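Local coordinates for protein actinorhodin polyketide putative beta-ketoacyl synthase 2 (Streptomyces coelicolor A3, PDB 1TQY) that serves as the chain length factor of actinorhodin biosynthesis, probably pairing with a ketosynthase partner to help set the length of the growing polyketide chain, at residues G115-D118 and F119-R122; E123-K126 and L127-G131; R322-R326 and E327-V331. All coordinates share one frame; numbering follows the deposited sequence.

Interaction 1 (G115-D118 and F119-R122)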
loop_
_atom_site.group_PDB
_atom_site.type_symbol
_atom_site.label_atom_id
_atom_site.label_comp_id
_atom_site.label_asym_id
_atom_site.label_seq_id
_atom_site.Cartn_x
_atom_site.Cartn_y
_atom_site.Cartn_z
ATOM N N GLY B 115 5.681 -6.091 -6.006
ATOM C CA GLY B 115 5.551 -7.168 -5.043
ATOM C C GLY B 115 6.520 -8.268 -5.447
ATOM O O GLY B 115 7.407 -8.040 -6.274
ATOM N N GLY B 116 6.350 -9.460 -4.884
ATOM C CA GLY B 116 7.233 -10.562 -5.221
ATOM C C GLY B 116 6.807 -11.205 -6.519
ATOM O O GLY B 116 6.352 -12.340 -6.522
ATOM N N PHE B 117 6.972 -10.490 -7.631
ATOM C CA PHE B 117 6.540 -11.003 -8.920
ATOM C C PHE B 117 7.280 -12.244 -9.450
ATOM O O PHE B 117 6.633 -13.132 -9.993
ATOM C CB PHE B 117 6.556 -9.889 -9.968
ATOM C CG PHE B 117 5.493 -10.050 -11.021
ATOM C CD1 PHE B 117 4.153 -9.878 -10.698
ATOM C CD2 PHE B 117 5.824 -10.449 -12.310
ATOM C CE1 PHE B 117 3.154 -10.104 -11.639
ATOM C CE2 PHE B 117 4.826 -10.680 -13.258
ATOM C CZ PHE B 117 3.490 -10.509 -12.918
ATOM N N ASP B 118 8.606 -12.312 -9.313
ATOM C CA ASP B 118 9.333 -13.485 -9.779
ATOM C C ASP B 118 8.737 -14.697 -9.067
ATOM O O ASP B 118 8.431 -15.718 -9.682
ATOM C CB ASP B 118 10.824 -13.394 -9.447
ATOM C CG ASP B 118 11.582 -14.668 -9.832
ATOM O OD1 ASP B 118 11.938 -14.835 -11.014
ATOM O OD2 ASP B 118 11.813 -15.501 -8.946
ATOM N N PHE B 119 8.560 -14.569 -7.759
ATOM C CA PHE B 119 8.005 -15.651 -6.967
ATOM C C PHE B 119 6.601 -16.026 -7.425
ATOM O O PHE B 119 6.312 -17.199 -7.651
ATOM C CB PHE B 119 7.981 -15.275 -5.476
ATOM C CG PHE B 119 7.764 -16.453 -4.557
ATOM C CD1 PHE B 119 6.514 -17.059 -4.453
ATOM C CD2 PHE B 119 8.827 -16.981 -3.829
ATOM C CE1 PHE B 119 6.323 -18.176 -3.644
ATOM C CE2 PHE B 119 8.645 -18.100 -3.017
ATOM C CZ PHE B 119 7.388 -18.698 -2.925
ATOM N N THR B 120 5.721 -15.045 -7.583
ATOM C CA THR B 120 4.359 -15.383 -7.983
ATOM C C THR B 120 4.259 -15.964 -9.397
ATOM O O THR B 120 3.390 -16.796 -9.661
ATOM C CB THR B 120 3.397 -14.159 -7.824
ATOM O OG1 THR B 120 2.049 -14.626 -7.798
ATOM C CG2 THR B 120 3.534 -13.179 -8.987
ATOM N N HIS B 121 5.136 -15.531 -10.304
ATOM C CA HIS B 121 5.113 -16.053 -11.673
ATOM C C HIS B 121 5.371 -17.562 -11.631
ATOM O O HIS B 121 4.653 -18.351 -12.255
ATOM C CB HIS B 121 6.177 -15.363 -12.528
ATOM C CG HIS B 121 6.190 -15.798 -13.965
ATOM N ND1 HIS B 121 7.160 -15.382 -14.852
ATOM C CD2 HIS B 121 5.377 -16.630 -14.662
ATOM C CE1 HIS B 121 6.945 -15.939 -16.032
ATOM N NE2 HIS B 121 5.871 -16.701 -15.943
ATOM N N ARG B 122 6.388 -17.971 -10.882
ATOM C CA ARG B 122 6.703 -19.395 -10.771
ATOM C C ARG B 122 5.525 -20.156 -10.162
ATOM O O ARG B 122 5.253 -21.301 -10.539
ATOM C CB ARG B 122 7.964 -19.602 -9.917
ATOM C CG ARG B 122 9.180 -18.864 -10.448
ATOM C CD ARG B 122 10.330 -18.860 -9.472
ATOM N NE ARG B 122 11.428 -18.054 -9.988
ATOM C CZ ARG B 122 12.131 -18.358 -11.074
ATOM N NH1 ARG B 122 11.856 -19.460 -11.754
ATOM N NH2 ARG B 122 13.093 -17.550 -11.498
#
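Asp118 and Arg122, one helical turn apart, make the polar link here. Asp118 carries its carboxylate anti to the backbone N (chi1 175°), while Arg122 starts off beside its own N, runs extended from CG to NE and swivels at the last torsion to meet it. NE gives the main bond, to OD2 of Asp118 at 2.8 Å and nearly straight; a weak, bent one follows from Arg122 NH2 to Asp118 OD1 at 3.0 Å. OD2 lies in the guanidinium plane, yet NE reaches it from above the carboxylate, the two planes being 63° apart, so the guanidinium does not lie flat against the carboxylate. Near a helix start, the carboxylate would probably also be favoured by the helix dipole.

On another side of the helix, Thr120 turns its methyl back toward Phe117: CG2 meets the ring obliquely, 3.8 Å from Phe117 CD1. That leaves Thr120 OG1 anti to the backbone N (chi1 -161°), where it bonds to Glu139. His121 sends its ring away from this turn, with ND1 bonded to Asp200 and the ring stacked on an aromatic side chain of the partner protein.

Backbone bonds begin at once, Thr120 N to Gly116 O at 3.0 Å and His121 N to Phe117 O at 2.8 Å, while Asp77 takes the N-H of Phe119. With Gly116 at the N-cap, this is the first turn of helix 117-129, stapled by an i to i+4 Asp-Arg salt bridge.

Interaction 2 (E123-K126 and L127-G131); sequences EFRK and LWSEG
Trp128, with CG anti to its carbonyl carbon (chi1 -62°), swings the five-membered side of its indole back against the preceding turn, where CD1 lies 3.0 Å from Phe124 O. The carbonyl oxygen meets the indole at its edge, near the ring plane, and also takes a weak bond from Trp128 N. Phe124 in turn offers its own edge to the indole nitrogen, Phe124 CD1 to Trp128 NE1 4.3 Å, and packs edge-to-face with Trp202. Both aromatic residues also meet the partner protein: the Phe124 ring against an aromatic side chain, Trp128 NE1 through a weak bond to an acidic one.

Lys126 bends at chi3 (-53°), which curls its ammonium back to Glu123; Lys126 NZ reaches Glu123 OE2 on the syn side, somewhat out of the carboxylate plane, at 2.9 Å. The other oxygen, OE1, accepts the backbone N-H of Ser136.

At the helix end Lys126 O accepts two N-H groups, Glu130 N at 2.7 Å and Gly131 N at 2.9 Å, the second an i to i+5 bond made as Gly131 takes positive phi. Beside it, Ser129 OG donates to the anti lone pair of Glu130 OE2 at 2.7 Å. The chemistry thus divides: lysine and a backbone N-H satisfy the buried glutamate, two N-H groups hold Lys126 O at the terminus, and the aromatic side faces the partner protein.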
loop_
_atom_site.group_PDB
_atom_site.type_symbol
_atom_site.label_atom_id
_atom_site.label_comp_id
_atom_site.label_asym_id
_atom_site.label_seq_id
_atom_site.Cartn_x
_atom_site.Cartn_y
_atom_site.Cartn_z
ATOM N N GLU B 123 4.811 -19.536 -9.226
ATOM C CA GLU B 123 3.673 -20.224 -8.608
ATOM C C GLU B 123 2.516 -20.342 -9.591
ATOM O O GLU B 123 1.760 -21.317 -9.560
ATOM C CB GLU B 123 3.231 -19.508 -7.321
ATOM C CG GLU B 123 4.231 -19.623 -6.159
ATOM C CD GLU B 123 4.676 -21.064 -5.883
ATOM O OE1 GLU B 123 3.824 -21.982 -5.953
ATOM O OE2 GLU B 123 5.879 -21.269 -5.577
ATOM N N PHE B 124 2.379 -19.352 -10.469
ATOM C CA PHE B 124 1.318 -19.381 -11.488
ATOM C C PHE B 124 1.620 -20.506 -12.473
ATOM O O PHE B 124 0.717 -21.213 -12.928
ATOM C CB PHE B 124 1.278 -18.059 -12.263
ATOM C CG PHE B 124 0.273 -17.081 -11.749
ATOM C CD1 PHE B 124 -1.080 -17.254 -12.022
ATOM C CD2 PHE B 124 0.679 -15.962 -11.034
ATOM C CE1 PHE B 124 -2.022 -16.321 -11.598
ATOM C CE2 PHE B 124 -0.253 -15.014 -10.599
ATOM C CZ PHE B 124 -1.607 -15.193 -10.885
ATOM N N ARG B 125 2.898 -20.664 -12.797
ATOM C CA ARG B 125 3.299 -21.694 -13.751
ATOM C C ARG B 125 3.072 -23.106 -13.202
ATOM O O ARG B 125 2.570 -23.960 -13.913
ATOM C CB ARG B 125 4.766 -21.504 -14.152
ATOM C CG ARG B 125 5.118 -22.186 -15.463
ATOM C CD ARG B 125 6.582 -21.976 -15.830
ATOM N NE ARG B 125 7.274 -23.254 -15.891
ATOM C CZ ARG B 125 6.977 -24.220 -16.756
ATOM N NH1 ARG B 125 6.007 -24.044 -17.643
ATOM N NH2 ARG B 125 7.623 -25.380 -16.708
ATOM N N LYS B 126 3.431 -23.329 -11.941
ATOM C CA LYS B 126 3.259 -24.630 -11.323
ATOM C C LYS B 126 1.791 -25.022 -11.237
ATOM O O LYS B 126 1.439 -26.192 -11.417
ATOM C CB LYS B 126 3.866 -24.644 -9.925
ATOM C CG LYS B 126 5.374 -24.459 -9.913
ATOM C CD LYS B 126 5.977 -24.772 -8.559
ATOM C CE LYS B 126 5.321 -24.002 -7.438
ATOM N NZ LYS B 126 6.150 -24.052 -6.193
ATOM N N LEU B 127 0.940 -24.033 -10.966
ATOM C CA LEU B 127 -0.506 -24.230 -10.832
ATOM C C LEU B 127 -1.140 -24.743 -12.098
ATOM O O LEU B 127 -1.971 -25.650 -12.060
ATOM C CB LEU B 127 -1.198 -22.911 -10.470
ATOM C CG LEU B 127 -2.543 -22.951 -9.730
ATOM C CD1 LEU B 127 -3.227 -21.599 -9.931
ATOM C CD2 LEU B 127 -3.454 -24.061 -10.207
ATOM N N TRP B 128 -0.772 -24.144 -13.225
ATOM C CA TRP B 128 -1.350 -24.551 -14.503
ATOM C C TRP B 128 -0.558 -25.610 -15.220
ATOM O O TRP B 128 -1.050 -26.219 -16.163
ATOM C CB TRP B 128 -1.502 -23.342 -15.415
ATOM C CG TRP B 128 -2.417 -22.335 -14.835
ATOM C CD1 TRP B 128 -2.072 -21.256 -14.071
ATOM C CD2 TRP B 128 -3.842 -22.337 -14.901
ATOM N NE1 TRP B 128 -3.195 -20.592 -13.651
ATOM C CE2 TRP B 128 -4.301 -21.243 -14.140
ATOM C CE3 TRP B 128 -4.785 -23.178 -15.511
ATOM C CZ2 TRP B 128 -5.653 -20.940 -13.993
ATOM C CZ3 TRP B 128 -6.132 -22.879 -15.364
ATOM C CH2 TRP B 128 -6.553 -21.777 -14.601
ATOM N N SER B 129 0.672 -25.817 -14.775
ATOM C CA SER B 129 1.531 -26.809 -15.388
ATOM C C SER B 129 1.363 -28.142 -14.677
ATOM O O SER B 129 1.217 -29.188 -15.310
ATOM C CB SER B 129 2.985 -26.351 -15.302
ATOM O OG SER B 129 3.863 -27.370 -15.726
ATOM N N GLU B 130 1.364 -28.098 -13.351
ATOM C CA GLU B 130 1.242 -29.309 -12.562
ATOM C C GLU B 130 -0.097 -29.434 -11.848
ATOM O O GLU B 130 -0.717 -30.499 -11.859
ATOM C CB GLU B 130 2.379 -29.369 -11.536
ATOM C CG GLU B 130 3.766 -29.132 -12.130
ATOM C CD GLU B 130 4.100 -30.097 -13.264
ATOM O OE1 GLU B 130 4.136 -31.330 -13.019
ATOM O OE2 GLU B 130 4.329 -29.622 -14.402
ATOM N N GLY B 131 -0.547 -28.348 -11.228
ATOM C CA GLY B 131 -1.804 -28.394 -10.509
ATOM C C GLY B 131 -1.699 -27.627 -9.206
ATOM O O GLY B 131 -0.599 -27.388 -8.712
#

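Interaction 3 (R322-R326 and E327-V331); sequences RVFGR and EGVPV
Phe324 and Val329 are the apolar pair in this turn. CG1 of Val329 sits between its backbone N and carbonyl carbon (chi1 62°), which points it at the base of the phenylalanine: it is 3.6 Å from Phe324 CB and only slightly farther from CG and CD2. The methyl approaches the ring obliquely, near its root. The same ring has Val323 CG1 over the centre of one face, 3.6 Å above the plane. Just beside this pair, the alpha carbon of Gly328 lies against Phe324 O in a nearly straight CA-H...O contact, at 3.3 Å.

The next layer is the type II turn from Gly325 to Gly328, with Gly328 N bonded to Gly325 O at 2.9 Å, although the nitrogen is less surely placed than most. Gly325, the first residue past the helix, has positive phi and starts the turn. At its corners stand Arg326 and Glu327. Their charges attract without forming a salt bridge: Arg326 NH2 and Glu327 OE2 are 4.3 Å apart, and the oxygen lies well out of the guanidinium plane. NH2 and NH1 of Arg326 bond instead to the carbonyl oxygens of Arg373 and Glu374, respectively.

Farther out, both Phe324 and Val329 rest on Val302 of the neighbouring strand 301-303. The chain then enters strand 330-332, which pairs in parallel with 301-303, so the turn joins helix to strand within a beta-alpha-beta unit. Apolar contact holds its inner side, whereas the arginine's bonds to two backbone carbonyls tie its exposed corner to residues 373-374, with the glutamate adding probably no more than a modest electrostatic pull.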
loop_
_atom_site.group_PDB
_atom_site.type_symbol
_atom_site.label_atom_id
_atom_site.label_comp_id
_atom_site.label_asym_id
_atom_site.label_seq_id
_atom_site.Cartn_x
_atom_site.Cartn_y
_atom_site.Cartn_z
ATOM N N ARG B 322 8.861 26.778 -13.308
ATOM C CA ARG B 322 7.841 27.634 -12.723
ATOM C C ARG B 322 8.086 27.920 -11.245
ATOM O O ARG B 322 7.704 28.975 -10.740
ATOM C CB ARG B 322 6.456 27.010 -12.930
ATOM C CG ARG B 322 6.071 26.976 -14.395
ATOM C CD ARG B 322 4.772 26.232 -14.683
ATOM N NE ARG B 322 4.437 26.346 -16.104
ATOM C CZ ARG B 322 3.436 25.713 -16.704
ATOM N NH1 ARG B 322 2.650 24.904 -16.005
ATOM N NH2 ARG B 322 3.240 25.874 -18.008
ATOM N N VAL B 323 8.739 27.001 -10.548
ATOM C CA VAL B 323 8.999 27.231 -9.131
ATOM C C VAL B 323 10.317 27.969 -8.876
ATOM O O VAL B 323 10.356 28.929 -8.104
ATOM C CB VAL B 323 9.002 25.900 -8.337
ATOM C CG1 VAL B 323 9.343 26.157 -6.866
ATOM C CG2 VAL B 323 7.647 25.234 -8.455
ATOM N N PHE B 324 11.384 27.540 -9.539
ATOM C CA PHE B 324 12.687 28.155 -9.345
ATOM C C PHE B 324 13.158 29.033 -10.508
ATOM O O PHE B 324 14.250 29.597 -10.442
ATOM C CB PHE B 324 13.728 27.059 -9.083
ATOM C CG PHE B 324 13.312 26.070 -8.029
ATOM C CD1 PHE B 324 13.436 26.372 -6.677
ATOM C CD2 PHE B 324 12.763 24.848 -8.393
ATOM C CE1 PHE B 324 13.012 25.465 -5.696
ATOM C CE2 PHE B 324 12.337 23.934 -7.424
ATOM C CZ PHE B 324 12.462 24.242 -6.074
ATOM N N GLY B 325 12.349 29.153 -11.561
ATOM C CA GLY B 325 12.742 29.951 -12.722
ATOM C C GLY B 325 13.569 29.086 -13.653
ATOM O O GLY B 325 14.203 28.133 -13.200
ATOM N N ARG B 326 13.575 29.379 -14.949
ATOM C CA ARG B 326 14.365 28.551 -15.864
ATOM C C ARG B 326 15.861 28.682 -15.554
ATOM O O ARG B 326 16.356 29.779 -15.275
ATOM C CB ARG B 326 14.021 28.908 -17.319
ATOM C CG ARG B 326 12.616 28.406 -17.715
ATOM C CD ARG B 326 12.083 29.062 -18.984
ATOM N NE ARG B 326 12.941 28.838 -20.139
ATOM C CZ ARG B 326 12.962 27.724 -20.865
ATOM N NH1 ARG B 326 12.169 26.703 -20.571
ATOM N NH2 ARG B 326 13.777 27.637 -21.902
ATOM N N GLU B 327 16.557 27.543 -15.588
ATOM C CA GLU B 327 17.978 27.456 -15.239
ATOM C C GLU B 327 18.183 28.086 -13.841
ATOM O O GLU B 327 19.299 28.459 -13.465
ATOM C CB GLU B 327 18.862 28.193 -16.259
ATOM C CG GLU B 327 18.867 27.651 -17.680
ATOM C CD GLU B 327 17.743 28.232 -18.550
ATOM O OE1 GLU B 327 17.224 29.320 -18.207
ATOM O OE2 GLU B 327 17.397 27.608 -19.581
ATOM N N GLY B 328 17.099 28.199 -13.078
ATOM C CA GLY B 328 17.161 28.818 -11.758
ATOM C C GLY B 328 17.722 27.998 -10.605
ATOM O O GLY B 328 17.897 28.512 -9.501
ATOM N N VAL B 329 18.008 26.726 -10.849
ATOM C CA VAL B 329 18.538 25.877 -9.806
ATOM C C VAL B 329 19.191 24.651 -10.419
ATOM O O VAL B 329 18.741 24.146 -11.442
ATOM C CB VAL B 329 17.401 25.473 -8.809
ATOM C CG1 VAL B 329 16.326 24.668 -9.537
ATOM C CG2 VAL B 329 17.970 24.710 -7.628
ATOM N N PRO B 330 20.302 24.189 -9.826
ATOM C CA PRO B 330 20.972 23.007 -10.365
ATOM C C PRO B 330 20.001 21.844 -10.364
ATOM O O PRO B 330 19.268 21.646 -9.397
ATOM C CB PRO B 330 22.124 22.789 -9.388
ATOM C CG PRO B 330 22.492 24.196 -9.010
ATOM C CD PRO B 330 21.125 24.833 -8.784
ATOM N N VAL B 331 19.971 21.090 -11.450
ATOM C CA VAL B 331 19.088 19.939 -11.512
ATOM C C VAL B 331 19.978 18.749 -11.810
ATOM O O VAL B 331 20.963 18.873 -12.535
ATOM C CB VAL B 331 18.040 20.058 -12.643
ATOM C CG1 VAL B 331 17.197 18.780 -12.704
ATOM C CG2 VAL B 331 17.144 21.261 -12.404
#

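How the interactions relate
Interactions 1 and 2 are consecutive parts of one helix, 117-129: the first covers its start, the second its later turns and its end, with centres about 13 Å apart. Both lie in the N-terminal beta-ketoacyl synthase part of the chain, and both bring residues to the partner protein, so the helix contributes along much of its length to the two-chain assembly. Interaction 3 comes some 190 residues later, in the C-terminal beta-ketoacyl synthase part and on the opposite side of the chain's centre, about 41 Å from interaction 1 and about 53 Å from interaction 2 between centres. It takes no part in the contact with the partner chain; it links helix 310-324 to strand 330-332 at the surface.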